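Local atomic coordinates of NAD-dependent protein deacylase 2 (Archaeoglobus fulgidus, PDB entry 4TWJ), a protein that removes acetyl and other acyl groups from protein lysines in an NAD-dependent reaction, and deacetylates the archaeal chromatin protein Alba, which raises its affinity for DNA. Residues A24-A28 / A81-I85; I98-M104 / L115-M121; A186-S192 / A211-N217. One frame throughout, in Å; residues are numbered along the deposited sequence.

Contact 1 (A24-A28 / A81-I85). With ACT (acetate ion), chain F.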
# COMPACT_ATOMS: atom_id res chain seq x y z
N ALA A 24 2.07 1.06 5.18
CA ALA A 24 2.18 -0.01 6.18
C ALA A 24 1.28 0.17 7.40
O ALA A 24 0.97 -0.82 8.08
CB ALA A 24 3.63 -0.18 6.61
N GLY A 25 0.86 1.40 7.68
CA GLY A 25 -0.00 1.69 8.83
C GLY A 25 -1.32 0.93 8.83
O GLY A 25 -1.89 0.67 9.89
N ILE A 26 -1.81 0.58 7.64
CA ILE A 26 -3.06 -0.17 7.49
C ILE A 26 -2.85 -1.70 7.57
O ILE A 26 -3.80 -2.45 7.80
CB ILE A 26 -3.75 0.22 6.16
CG1 ILE A 26 -5.26 -0.00 6.22
CG2 ILE A 26 -3.14 -0.53 4.98
CD1 ILE A 26 -5.98 0.42 4.96
N SER A 27 -1.60 -2.14 7.40
CA SER A 27 -1.26 -3.57 7.40
C SER A 27 -0.70 -4.07 8.73
O SER A 27 -0.77 -5.27 9.02
CB SER A 27 -0.24 -3.86 6.30
OG SER A 27 -0.79 -3.64 5.01
N ALA A 28 -0.14 -3.17 9.53
CA ALA A 28 0.54 -3.55 10.77
C ALA A 28 -0.40 -3.46 11.98
O ALA A 28 -1.17 -2.51 12.11
CB ALA A 28 1.76 -2.67 10.99
N ALA A 81 -10.53 -1.36 7.89
CA ALA A 81 -10.06 -0.31 6.97
C ALA A 81 -10.04 -0.81 5.53
O ALA A 81 -10.45 -0.10 4.61
CB ALA A 81 -8.69 0.20 7.39
N HIS A 82 -9.56 -2.04 5.32
CA HIS A 82 -9.55 -2.64 3.99
C HIS A 82 -10.97 -2.83 3.47
O HIS A 82 -11.25 -2.57 2.31
CB HIS A 82 -8.82 -3.99 3.99
CG HIS A 82 -7.37 -3.89 4.32
ND1 HIS A 82 -6.86 -4.22 5.56
CD2 HIS A 82 -6.30 -3.51 3.57
CE1 HIS A 82 -5.55 -4.05 5.56
NE2 HIS A 82 -5.19 -3.62 4.37
N TYR A 83 -11.87 -3.30 4.33
CA TYR A 83 -13.25 -3.52 3.92
C TYR A 83 -13.96 -2.20 3.61
O TYR A 83 -14.76 -2.14 2.67
CB TYR A 83 -14.02 -4.33 4.96
CG TYR A 83 -13.60 -5.78 4.99
CD1 TYR A 83 -13.82 -6.60 3.89
CD2 TYR A 83 -12.97 -6.32 6.11
CE1 TYR A 83 -13.43 -7.93 3.90
CE2 TYR A 83 -12.58 -7.65 6.13
CZ TYR A 83 -12.81 -8.45 5.03
OH TYR A 83 -12.42 -9.77 5.04
N ALA A 84 -13.67 -1.16 4.38
CA ALA A 84 -14.24 0.16 4.13
C ALA A 84 -13.82 0.70 2.77
O ALA A 84 -14.64 1.22 2.01
CB ALA A 84 -13.85 1.14 5.23
N ILE A 85 -12.53 0.56 2.45
CA ILE A 85 -12.00 1.01 1.16
C ILE A 85 -12.60 0.20 0.01
O ILE A 85 -12.93 0.76 -1.03
CB ILE A 85 -10.45 0.97 1.16
CG1 ILE A 85 -9.91 2.03 2.12
CG2 ILE A 85 -9.90 1.20 -0.24
CD1 ILE A 85 -8.46 1.85 2.50
C ACT F . 4.68 3.94 6.23
O ACT F . 5.13 5.10 6.10
OXT ACT F . 4.50 3.20 5.24
CH3 ACT F . 4.35 3.44 7.60
O HOH W 1 -2.79 -3.17 3.28

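Contact 2 (I98-M104 / L115-M121). With ACT (acetate ion), chain E.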
# COMPACT_ATOMS: atom_id res chain seq x y z
N ILE A 98 -4.09 2.97 -4.60
CA ILE A 98 -2.65 2.93 -4.82
C ILE A 98 -2.03 2.48 -3.52
O ILE A 98 -2.24 3.11 -2.49
CB ILE A 98 -2.11 4.32 -5.21
CG1 ILE A 98 -2.77 4.83 -6.49
CG2 ILE A 98 -0.59 4.27 -5.37
CD1 ILE A 98 -2.56 6.30 -6.75
N THR A 99 -1.26 1.40 -3.54
CA THR A 99 -0.68 0.90 -2.30
C THR A 99 0.83 0.66 -2.38
O THR A 99 1.35 0.26 -3.41
CB THR A 99 -1.39 -0.38 -1.79
OG1 THR A 99 -0.92 -0.68 -0.46
CG2 THR A 99 -1.13 -1.57 -2.70
N GLN A 100 1.49 0.92 -1.26
CA GLN A 100 2.90 0.63 -1.08
C GLN A 100 3.09 -0.77 -0.52
O GLN A 100 4.22 -1.25 -0.42
CB GLN A 100 3.52 1.64 -0.11
CG GLN A 100 3.43 3.08 -0.58
CD GLN A 100 4.04 4.06 0.40
OE1 GLN A 100 5.26 4.17 0.51
NE2 GLN A 100 3.20 4.79 1.12
N ASN A 101 1.98 -1.42 -0.15
CA ASN A 101 2.02 -2.70 0.56
C ASN A 101 2.08 -3.90 -0.37
O ASN A 101 1.59 -3.85 -1.49
CB ASN A 101 0.79 -2.82 1.47
CG ASN A 101 0.65 -1.65 2.42
OD1 ASN A 101 1.64 -1.04 2.82
ND2 ASN A 101 -0.59 -1.32 2.77
N ILE A 102 2.67 -4.99 0.12
CA ILE A 102 2.95 -6.17 -0.70
C ILE A 102 2.16 -7.40 -0.26
O ILE A 102 2.38 -8.50 -0.77
CB ILE A 102 4.46 -6.51 -0.69
CG1 ILE A 102 4.96 -6.82 0.73
CG2 ILE A 102 5.25 -5.36 -1.29
CD1 ILE A 102 6.29 -7.53 0.77
N ASP A 103 1.21 -7.18 0.66
CA ASP A 103 0.49 -8.26 1.34
C ASP A 103 -0.84 -8.64 0.69
O ASP A 103 -1.50 -9.58 1.13
CB ASP A 103 0.24 -7.87 2.81
CG ASP A 103 -0.44 -6.51 2.95
OD1 ASP A 103 -0.11 -5.79 3.91
OD2 ASP A 103 -1.28 -6.15 2.11
N MET A 104 -1.25 -7.89 -0.34
CA MET A 104 -2.48 -8.17 -1.10
C MET A 104 -3.77 -8.13 -0.28
O MET A 104 -4.79 -8.69 -0.69
CB MET A 104 -2.37 -9.51 -1.84
CG MET A 104 -1.13 -9.64 -2.71
SD MET A 104 -1.00 -11.26 -3.47
CE MET A 104 -2.26 -11.14 -4.73
N LEU A 115 -3.42 -0.70 -7.47
CA LEU A 115 -2.12 -0.46 -8.08
C LEU A 115 -1.02 -0.72 -7.06
O LEU A 115 -0.82 0.05 -6.11
CB LEU A 115 -2.04 0.97 -8.62
CG LEU A 115 -3.04 1.29 -9.74
CD1 LEU A 115 -3.05 2.78 -10.05
CD2 LEU A 115 -2.73 0.48 -10.99
N GLU A 116 -0.31 -1.84 -7.24
CA GLU A 116 0.73 -2.28 -6.32
C GLU A 116 2.07 -1.67 -6.71
O GLU A 116 2.83 -2.23 -7.51
CB GLU A 116 0.80 -3.81 -6.28
CG GLU A 116 -0.44 -4.44 -5.67
CD GLU A 116 -0.40 -5.96 -5.68
OE1 GLU A 116 -0.66 -6.56 -4.63
OE2 GLU A 116 -0.11 -6.54 -6.75
N LEU A 117 2.36 -0.51 -6.13
CA LEU A 117 3.58 0.23 -6.44
C LEU A 117 4.85 -0.57 -6.20
O LEU A 117 5.83 -0.41 -6.92
CB LEU A 117 3.65 1.51 -5.61
CG LEU A 117 2.58 2.57 -5.87
CD1 LEU A 117 2.78 3.73 -4.91
CD2 LEU A 117 2.61 3.05 -7.31
N HIS A 118 4.82 -1.41 -5.17
CA HIS A 118 6.01 -2.17 -4.78
C HIS A 118 5.86 -3.66 -5.02
O HIS A 118 6.59 -4.46 -4.43
CB HIS A 118 6.33 -1.88 -3.32
CG HIS A 118 6.62 -0.43 -3.06
ND1 HIS A 118 6.27 0.20 -1.89
CD2 HIS A 118 7.22 0.51 -3.83
CE1 HIS A 118 6.65 1.46 -1.94
NE2 HIS A 118 7.23 1.68 -3.11
N GLY A 119 4.94 -4.02 -5.92
CA GLY A 119 4.69 -5.42 -6.25
C GLY A 119 4.05 -6.18 -5.11
O GLY A 119 3.33 -5.61 -4.29
N SER A 120 4.30 -7.49 -5.06
CA SER A 120 3.73 -8.34 -4.02
C SER A 120 4.48 -9.66 -3.92
O SER A 120 5.31 -9.96 -4.77
CB SER A 120 2.26 -8.64 -4.32
OG SER A 120 2.14 -9.61 -5.35
N MET A 121 4.16 -10.44 -2.90
CA MET A 121 4.79 -11.74 -2.67
C MET A 121 4.26 -12.84 -3.58
O MET A 121 4.81 -13.94 -3.60
CB MET A 121 4.59 -12.17 -1.21
CG MET A 121 5.19 -11.23 -0.18
SD MET A 121 6.98 -11.16 -0.26
CE MET A 121 7.42 -12.86 0.09
C ACT E . 3.63 -4.34 3.60
O ACT E . 2.73 -5.14 3.28
OXT ACT E . 4.50 -3.98 2.77
CH3 ACT E . 3.68 -3.81 5.00
O HOH W 2 2.91 -2.86 -3.79
O HOH W 3 -0.42 -5.68 -1.98

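Contact 3 (A186-S192 / A211-N217)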
# COMPACT_ATOMS: atom_id res chain seq x y z
N ALA A 186 -10.26 13.90 -5.41
CA ALA A 186 -10.08 13.60 -4.00
C ALA A 186 -9.00 12.54 -3.86
O ALA A 186 -8.98 11.56 -4.60
CB ALA A 186 -11.38 13.12 -3.38
N PHE A 187 -8.09 12.74 -2.91
CA PHE A 187 -6.95 11.85 -2.72
C PHE A 187 -6.80 11.64 -1.22
O PHE A 187 -6.54 12.59 -0.48
CB PHE A 187 -5.69 12.48 -3.31
CG PHE A 187 -4.54 11.52 -3.48
CD1 PHE A 187 -4.28 10.94 -4.72
CD2 PHE A 187 -3.69 11.23 -2.42
CE1 PHE A 187 -3.21 10.08 -4.88
CE2 PHE A 187 -2.62 10.36 -2.58
CZ PHE A 187 -2.38 9.79 -3.81
N MET A 188 -7.02 10.41 -0.76
CA MET A 188 -6.99 10.10 0.67
C MET A 188 -5.84 9.17 1.00
O MET A 188 -5.80 8.03 0.53
CB MET A 188 -8.32 9.48 1.12
CG MET A 188 -8.34 9.09 2.59
SD MET A 188 -9.99 8.79 3.26
CE MET A 188 -10.50 7.39 2.28
N VAL A 189 -4.89 9.67 1.79
CA VAL A 189 -3.77 8.87 2.28
C VAL A 189 -4.20 8.18 3.57
O VAL A 189 -4.76 8.82 4.46
CB VAL A 189 -2.53 9.75 2.53
CG1 VAL A 189 -1.43 8.97 3.26
CG2 VAL A 189 -2.01 10.32 1.22
N VAL A 190 -3.94 6.87 3.67
CA VAL A 190 -4.25 6.10 4.88
C VAL A 190 -3.05 5.24 5.28
O VAL A 190 -2.63 4.36 4.54
CB VAL A 190 -5.48 5.18 4.68
CG1 VAL A 190 -5.86 4.50 5.99
CG2 VAL A 190 -6.67 5.96 4.13
N GLY A 191 -2.52 5.49 6.47
CA GLY A 191 -1.45 4.65 7.01
C GLY A 191 -0.13 4.75 6.28
O GLY A 191 0.53 3.73 6.06
N SER A 192 0.26 5.96 5.90
CA SER A 192 1.60 6.20 5.34
C SER A 192 2.21 7.48 5.88
O SER A 192 1.53 8.50 6.00
CB SER A 192 1.55 6.26 3.81
OG SER A 192 2.84 6.51 3.28
N ALA A 211 -6.73 18.36 -6.38
CA ALA A 211 -7.53 17.41 -5.61
C ALA A 211 -7.67 17.85 -4.16
O ALA A 211 -6.77 18.48 -3.60
CB ALA A 211 -6.90 16.02 -5.66
N LYS A 212 -8.81 17.52 -3.56
CA LYS A 212 -8.99 17.71 -2.13
C LYS A 212 -8.23 16.59 -1.42
O LYS A 212 -8.37 15.42 -1.78
CB LYS A 212 -10.47 17.65 -1.77
CG LYS A 212 -11.32 18.71 -2.46
CD LYS A 212 -10.87 20.13 -2.16
CE LYS A 212 -10.98 20.46 -0.68
NZ LYS A 212 -10.85 21.93 -0.44
N MET A 213 -7.44 16.97 -0.43
CA MET A 213 -6.46 16.07 0.17
C MET A 213 -6.87 15.68 1.59
O MET A 213 -7.07 16.54 2.45
CB MET A 213 -5.09 16.74 0.20
CG MET A 213 -4.57 17.21 -1.14
SD MET A 213 -4.31 15.90 -2.37
CE MET A 213 -3.12 14.87 -1.51
N ILE A 214 -6.97 14.37 1.83
CA ILE A 214 -7.35 13.81 3.13
C ILE A 214 -6.23 12.89 3.61
O ILE A 214 -5.69 12.12 2.83
CB ILE A 214 -8.66 12.99 3.04
CG1 ILE A 214 -9.81 13.85 2.51
CG2 ILE A 214 -9.02 12.41 4.40
CD1 ILE A 214 -10.95 13.05 1.94
N ILE A 215 -5.88 12.97 4.90
CA ILE A 215 -4.92 12.03 5.47
C ILE A 215 -5.47 11.42 6.76
O ILE A 215 -6.05 12.12 7.59
CB ILE A 215 -3.52 12.68 5.68
CG1 ILE A 215 -2.49 11.64 6.12
CG2 ILE A 215 -3.57 13.84 6.67
CD1 ILE A 215 -1.07 12.08 5.87
N VAL A 216 -5.31 10.11 6.89
CA VAL A 216 -5.71 9.36 8.07
C VAL A 216 -4.50 8.55 8.55
O VAL A 216 -4.02 7.68 7.83
CB VAL A 216 -6.87 8.39 7.77
CG1 VAL A 216 -7.27 7.60 9.01
CG2 VAL A 216 -8.07 9.16 7.22
N ASN A 217 -4.02 8.86 9.75
CA ASN A 217 -2.84 8.22 10.31
C ASN A 217 -2.92 8.15 11.82
O ASN A 217 -3.62 8.95 12.44
CB ASN A 217 -1.58 9.01 9.95
CG ASN A 217 -0.92 8.55 8.66
OD1 ASN A 217 -0.88 7.36 8.36
ND2 ASN A 217 -0.36 9.49 7.91

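Contact 1 (A24-A28 / A81-I85)
Ile26 lays its side chain over one face of the His82 imidazole. Its CG1 sits 4.3 Å from the ring centroid and 21° off the normal, a CH-pi contact. The site belongs to the Rossmann-fold domain of a sirtuin: 81-85 is part of helix 80-90, and 24-28 of the NAD-binding loop that follows strand 18-22. The loop turns with helix-like backbone angles, and Ala24 O accepts from the backbone N of both Ser27 and Ala28. That turn directs Ile26 at the helix. With chi1 and chi2 both t, the side chain is extended and spans one helical turn: Ile26 CG1 meets Ala81 CB at 3.6 Å, and Ile26 CD1 meets Ile85 CD1 at 3.8 Å. No direct hydrogen bond joins the two segments. Asn79, just before 81-85, ties them instead, bonding to Ile26 O, Ala81 N and His82 ND1. Ser27 OG has its strong partner in Asp103. At the start of the loop, Ala24 N donates to acetate OXT at 3.2 Å; the acetate probably comes from the crystallisation liquor. At the ring edge a water bridges the segments, 2.7 Å from Ser27 OG and 2.7 Å from His82 NE2.

Contact 2 (I98-M104 / L115-M121)
Strands 94-99 and 114-116 run parallel here, as the two strands of a short beta-alpha-beta unit through helix 105-108 in the Rossmann-fold domain. Thr99 N donates to Leu115 O at 2.9 Å, and Leu117 N to Thr99 O at 3.0 Å. Ile98 and Leu115 share one sheet face and the same m,t rotamer, with Ile98 CG1 4.1 Å from Leu115 CD1. Leu117, also m,t, brings CD1 to 3.4 Å from Ile98 CG2. Thr99 is t and lies on the other face with Glu116. Thr99 OG1 accepts from Asn101 N at 3.0 Å, an ST turn, and also bonds to Thr22. Beyond the strands both segments bend. A type I turn from Glu116 to Gly119 carries His118, the predicted proton acceptor. With chi1 m, His118 ND1 donates to Gln100 O at 2.9 Å. Gln100 reaches out with chi2 t, and its NE2 bonds to Ser192. Ile102 is p, with CG2 3.5 Å from His118 O and CD1 3.8 Å from Met121 SD. Ile102 and His118 both pack on a modified side chain of the bound peptide. One water lies 2.8 Å from each of Asn101 O, His118 N and Gly119 O, and accepts from His118 N. A second joins Asn101 O, Met104 N and Glu116 OE1; Glu116 OE1 also bonds to Gln107. Gln100 to Asp103 bind NAD. His118 ND1 donates to a backbone carbonyl, which fixes the ring; NE2 is then probably the nitrogen available to take up a proton, consistent with the general base role of this histidine in sirtuins.

Contact 3 (A186-S192 / A211-N217)
Strands 186-190 and 212-217 lie side by side in parallel, 4.5 Å apart at closest approach, with 14° between their directions. They form a beta-alpha-beta crossover through helix 201-208 in the Rossmann fold. Alternating backbone bonds set the register, such as Phe187 N to Lys212 O and Ile214 N to Phe187 O, both 2.9 Å. On one face Met188 lies beside Ile214, CG to CG2 3.8 Å, and its end reaches toward Val216. On the other, Met213 curls back, all m, to the Phe187 ring: Met213 CE touches Phe187 CD2 at 3.8 Å, and Met213 SD lies 5.5 Å from the Phe187 ring centroid, an oblique Met-aromatic contact. Bare Gly191 lets Asn217 OD1 come within 3.1 Å of Gly191 CA. Asn217 ND2 donates to Ser192 O at 2.9 Å; Gly191, Ser192 and Asn217 all bind NAD. Helix 201-208 covers Phe187 and Met213. Helices 2-14 and 235-249 cover the face of Ile214 and Val216, and strand 18-22 pairs with 186-190.

In the fold
The three contacts follow one another along the chain and meet around the NAD site. Contacts 2 and 3 lie on the same parallel sheet, with strand 18-22 between them, and their centres are about 17 Å apart. Contact 1 is centred about 12 Å from contact 2 and about 13 Å from contact 3. Probable hydrogen bonds connect all three: Ser27 OG to Asp103 OD1 at 2.5 Å, Gly25 N to Gly191 O at 2.9 Å, and Gln100 NE2 to Ser192 OG at 2.8 Å. NAD-binding residues from every contact are thus brought together at the strand ends. Contact 2 adds the predicted catalytic His118 and meets the acylated peptide.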